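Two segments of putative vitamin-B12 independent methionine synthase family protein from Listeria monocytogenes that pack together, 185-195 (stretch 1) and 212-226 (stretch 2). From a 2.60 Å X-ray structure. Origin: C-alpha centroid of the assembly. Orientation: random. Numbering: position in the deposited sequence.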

# COMPACT_ATOMS: atom_id res chain seq x y z
N GLN A 185 3.20 0.48 -4.07
CA GLN A 185 1.84 0.25 -3.62
C GLN A 185 1.16 1.51 -3.07
O GLN A 185 1.71 2.24 -2.24
N LEU A 186 -0.06 1.75 -3.55
CA LEU A 186 -0.87 2.89 -3.13
C LEU A 186 -1.84 2.46 -2.04
O LEU A 186 -2.71 1.62 -2.27
N ASP A 187 -1.69 3.02 -0.84
CA ASP A 187 -2.58 2.69 0.26
C ASP A 187 -3.74 3.66 0.22
O ASP A 187 -3.58 4.86 0.45
N ASP A 188 -4.91 3.15 -0.12
CA ASP A 188 -6.06 4.02 -0.21
C ASP A 188 -7.18 3.56 0.68
O ASP A 188 -7.86 2.58 0.38
N THR A 189 -7.39 4.28 1.78
CA THR A 189 -8.44 3.92 2.71
C THR A 189 -9.69 4.77 2.52
O THR A 189 -10.62 4.70 3.33
N SER A 190 -9.71 5.57 1.45
CA SER A 190 -10.84 6.46 1.17
C SER A 190 -12.07 5.77 0.59
O SER A 190 -13.20 6.17 0.87
N TRP A 191 -11.86 4.73 -0.20
CA TRP A 191 -12.98 4.01 -0.80
C TRP A 191 -13.84 3.31 0.23
O TRP A 191 -15.05 3.18 0.04
N SER A 192 -13.24 2.86 1.33
CA SER A 192 -14.00 2.17 2.37
C SER A 192 -15.11 3.07 2.92
O SER A 192 -16.20 2.60 3.25
N TYR A 193 -14.83 4.37 3.01
CA TYR A 193 -15.81 5.31 3.52
C TYR A 193 -17.13 5.28 2.77
O TYR A 193 -18.20 5.21 3.39
N LEU A 194 -17.07 5.35 1.45
CA LEU A 194 -18.29 5.32 0.64
C LEU A 194 -18.71 3.88 0.34
O LEU A 194 -19.06 3.55 -0.80
N CYS A 195 -18.68 3.03 1.37
CA CYS A 195 -19.06 1.62 1.22
C CYS A 195 -20.35 1.26 1.96
O CYS A 195 -20.99 0.26 1.65
N THR A 212 -19.77 10.19 -6.99
CA THR A 212 -19.09 11.30 -7.64
C THR A 212 -17.60 11.20 -7.33
O THR A 212 -16.76 11.46 -8.19
N LEU A 213 -17.29 10.80 -6.11
CA LEU A 213 -15.91 10.65 -5.68
C LEU A 213 -15.21 9.53 -6.45
O LEU A 213 -14.07 9.69 -6.88
N GLN A 214 -15.91 8.41 -6.62
CA GLN A 214 -15.35 7.27 -7.34
C GLN A 214 -14.86 7.68 -8.73
O GLN A 214 -13.98 7.04 -9.31
N GLU A 215 -15.45 8.75 -9.25
CA GLU A 215 -15.10 9.28 -10.56
C GLU A 215 -13.86 10.16 -10.42
O GLU A 215 -12.83 9.90 -11.06
N THR A 216 -13.95 11.20 -9.60
CA THR A 216 -12.82 12.09 -9.39
C THR A 216 -11.57 11.24 -9.06
O THR A 216 -10.50 11.46 -9.62
N TYR A 217 -11.75 10.25 -8.18
CA TYR A 217 -10.68 9.35 -7.77
C TYR A 217 -10.17 8.43 -8.88
O TYR A 217 -8.97 8.36 -9.13
N LYS A 218 -11.08 7.72 -9.54
CA LYS A 218 -10.68 6.82 -10.62
C LYS A 218 -9.86 7.57 -11.66
O LYS A 218 -8.85 7.06 -12.15
N ASN A 219 -10.29 8.78 -12.00
CA ASN A 219 -9.58 9.58 -12.98
C ASN A 219 -8.29 10.14 -12.39
O ASN A 219 -7.29 10.30 -13.08
N LEU A 220 -8.32 10.43 -11.09
CA LEU A 220 -7.14 10.95 -10.39
C LEU A 220 -6.03 9.90 -10.37
O LEU A 220 -4.87 10.20 -10.67
N ILE A 221 -6.42 8.67 -10.01
CA ILE A 221 -5.50 7.55 -9.92
C ILE A 221 -4.92 7.20 -11.28
O ILE A 221 -3.70 7.14 -11.45
N ASN A 222 -5.79 6.94 -12.25
CA ASN A 222 -5.30 6.57 -13.57
C ASN A 222 -4.35 7.64 -14.11
O ASN A 222 -3.32 7.32 -14.70
N GLU A 223 -4.70 8.90 -13.90
CA GLU A 223 -3.85 9.98 -14.37
C GLU A 223 -2.51 9.99 -13.64
O GLU A 223 -1.45 10.16 -14.25
N ALA A 224 -2.56 9.81 -12.32
CA ALA A 224 -1.37 9.78 -11.48
C ALA A 224 -0.39 8.70 -11.91
O ALA A 224 0.83 8.88 -11.81
N ILE A 225 -0.91 7.58 -12.40
CA ILE A 225 -0.07 6.48 -12.84
C ILE A 225 -0.07 6.30 -14.36
O ILE A 225 0.27 5.23 -14.87
N LYS A 226 -0.46 7.35 -15.07
CA LYS A 226 -0.52 7.33 -16.53
C LYS A 226 0.83 6.97 -17.15
O LYS A 226 0.90 6.16 -18.07

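The contact between these two segments is an apolar and aromatic one, with no hydrogen bond crossing it, and it illustrates how polar groups can be satisfied within one segment while carbon surfaces meet the other. The helix of stretch 2 directs Leu213, Tyr217 and Ile221 toward stretch 1, a spacing of four residues that keeps them along one side.

Trp191 is the centrepiece. Its CA-to-CB bond runs sideways, but the m rotamer (chi2 81°) brings the indole nearer the helix, where CZ2 lies 3.6 Å from Tyr217 CB and CZ3 3.8 Å from Gln214 CG. Tyr217, also m, presents its ring edge to the indole face; the planes meet at 73°, with centroids of the tyrosine and six-membered indole rings 5.7 Å apart.

Asp188, in the t rotamer, organises the polar side of this arrangement. Its OD2 accepts hydrogen bonds from Ser190 OG (2.7 Å) and Ser190 N (3.0 Å), and its OD1 a weak one from Trp191 NE1 (2.8 Å). Ser190 OG also packs 3.3 Å from Tyr217 CE1.

Leucines extend the contact. Leu194 (p, t) places CD1 3.3 Å from Gln214 CG and 4.4 Å from Leu213 CB, whereas Leu186, with both chi angles between wells, brings CD2 within 4.3 Å of Ile225 CG2.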

# COMPACT_ATOMS: atom_id res chain seq x y z
CB GLN A 185 1.84 -0.85 -2.56
CG GLN A 185 0.53 -0.96 -1.81
CD GLN A 185 0.31 -2.35 -1.26
OE1 GLN A 185 0.32 -3.33 -2.00
NE2 GLN A 185 0.10 -2.44 0.05
CB LEU A 186 -1.64 3.45 -4.33
CG LEU A 186 -1.01 4.56 -5.21
CD1 LEU A 186 0.52 4.51 -5.17
CD2 LEU A 186 -1.51 4.41 -6.64
CB ASP A 187 -1.82 2.74 1.59
CG ASP A 187 -1.00 1.48 1.83
OD1 ASP A 187 -0.62 0.81 0.84
OD2 ASP A 187 -0.72 1.15 3.01
CB ASP A 188 -6.53 4.08 -1.65
CG ASP A 188 -7.33 5.30 -1.92
OD1 ASP A 188 -7.43 5.73 -3.08
OD2 ASP A 188 -7.87 5.85 -0.94
CB THR A 189 -7.97 4.06 4.16
OG1 THR A 189 -8.97 3.53 5.04
CG2 THR A 189 -7.73 5.52 4.51
CB SER A 190 -10.40 7.61 0.23
OG SER A 190 -10.19 7.18 -1.10
CB TRP A 191 -12.46 2.99 -1.82
CG TRP A 191 -11.55 3.58 -2.85
CD1 TRP A 191 -10.22 3.84 -2.71
CD2 TRP A 191 -11.90 3.97 -4.19
NE1 TRP A 191 -9.72 4.38 -3.87
CE2 TRP A 191 -10.72 4.47 -4.79
CE3 TRP A 191 -13.08 3.96 -4.93
CZ2 TRP A 191 -10.70 4.95 -6.11
CZ3 TRP A 191 -13.06 4.43 -6.23
CH2 TRP A 191 -11.88 4.92 -6.81
CB SER A 192 -13.08 1.72 3.51
OG SER A 192 -12.58 2.81 4.26
CB TYR A 193 -15.24 6.73 3.51
CG TYR A 193 -14.19 6.97 4.56
CD1 TYR A 193 -12.87 6.56 4.35
CD2 TYR A 193 -14.51 7.59 5.76
CE1 TYR A 193 -11.89 6.78 5.32
CE2 TYR A 193 -13.55 7.82 6.74
CZ TYR A 193 -12.24 7.41 6.51
OH TYR A 193 -11.28 7.65 7.46
CB LEU A 194 -18.09 6.09 -0.67
CG LEU A 194 -16.93 5.73 -1.60
CD1 LEU A 194 -17.16 6.35 -2.97
CD2 LEU A 194 -15.62 6.23 -1.02
CB CYS A 195 -17.94 0.70 1.73
SG CYS A 195 -16.48 0.56 0.67
CB THR A 212 -19.64 12.66 -7.15
OG1 THR A 212 -18.65 13.68 -7.31
CG2 THR A 212 -20.05 12.58 -5.69
CB LEU A 213 -15.85 10.36 -4.18
CG LEU A 213 -16.12 11.56 -3.27
CD1 LEU A 213 -16.03 11.12 -1.82
CD2 LEU A 213 -15.12 12.67 -3.56
CB GLN A 214 -16.39 6.14 -7.46
CG GLN A 214 -16.75 5.48 -6.13
CD GLN A 214 -17.61 4.24 -6.29
OE1 GLN A 214 -17.21 3.27 -6.94
NE2 GLN A 214 -18.80 4.26 -5.69
CB GLU A 215 -16.27 10.09 -11.12
CG GLU A 215 -16.27 10.24 -12.64
CD GLU A 215 -16.46 8.92 -13.37
OE1 GLU A 215 -16.60 8.95 -14.62
OE2 GLU A 215 -16.45 7.86 -12.71
CB THR A 216 -13.09 13.12 -8.26
OG1 THR A 216 -13.23 12.45 -7.00
CG2 THR A 216 -14.38 13.89 -8.53
CB TYR A 217 -11.14 8.50 -6.58
CG TYR A 217 -11.36 9.27 -5.30
CD1 TYR A 217 -11.77 8.63 -4.14
CD2 TYR A 217 -11.13 10.65 -5.25
CE1 TYR A 217 -11.94 9.34 -2.95
CE2 TYR A 217 -11.30 11.37 -4.06
CZ TYR A 217 -11.70 10.70 -2.92
OH TYR A 217 -11.85 11.39 -1.73
CB LYS A 218 -11.90 6.20 -11.30
CG LYS A 218 -11.56 5.45 -12.59
CD LYS A 218 -12.66 5.62 -13.63
CE LYS A 218 -12.80 7.08 -14.08
NZ LYS A 218 -14.03 7.35 -14.90
CB ASN A 219 -10.46 10.73 -13.46
CG ASN A 219 -11.71 10.24 -14.17
OD1 ASN A 219 -11.63 9.65 -15.25
ND2 ASN A 219 -12.87 10.49 -13.57
CB LEU A 220 -7.51 11.34 -8.96
CG LEU A 220 -6.35 11.73 -8.05
CD1 LEU A 220 -5.54 12.87 -8.68
CD2 LEU A 220 -6.88 12.14 -6.69
CB ILE A 221 -6.18 6.28 -9.40
CG1 ILE A 221 -6.94 6.55 -8.10
CG2 ILE A 221 -5.15 5.18 -9.27
CD1 ILE A 221 -6.17 7.30 -7.06
CB ASN A 222 -6.45 6.33 -14.56
CG ASN A 222 -7.23 5.05 -14.26
OD1 ASN A 222 -6.64 4.00 -13.95
ND2 ASN A 222 -8.56 5.11 -14.38
CB GLU A 223 -4.53 11.34 -14.18
CG GLU A 223 -3.75 12.47 -14.80
CD GLU A 223 -4.32 13.84 -14.49
OE1 GLU A 223 -3.68 14.84 -14.91
OE2 GLU A 223 -5.40 13.91 -13.83
CB ALA A 224 -1.77 9.56 -10.02
CB ILE A 225 -0.50 5.16 -12.20
CG1 ILE A 225 -1.93 4.81 -12.61
CG2 ILE A 225 -0.40 5.27 -10.70
CD1 ILE A 225 -2.36 3.43 -12.19
CB LYS A 226 -0.97 8.70 -17.05
CG LYS A 226 -1.08 8.83 -18.56
CD LYS A 226 -1.30 10.28 -18.99
CE LYS A 226 -1.14 10.46 -20.50
NZ LYS A 226 -1.03 11.90 -20.89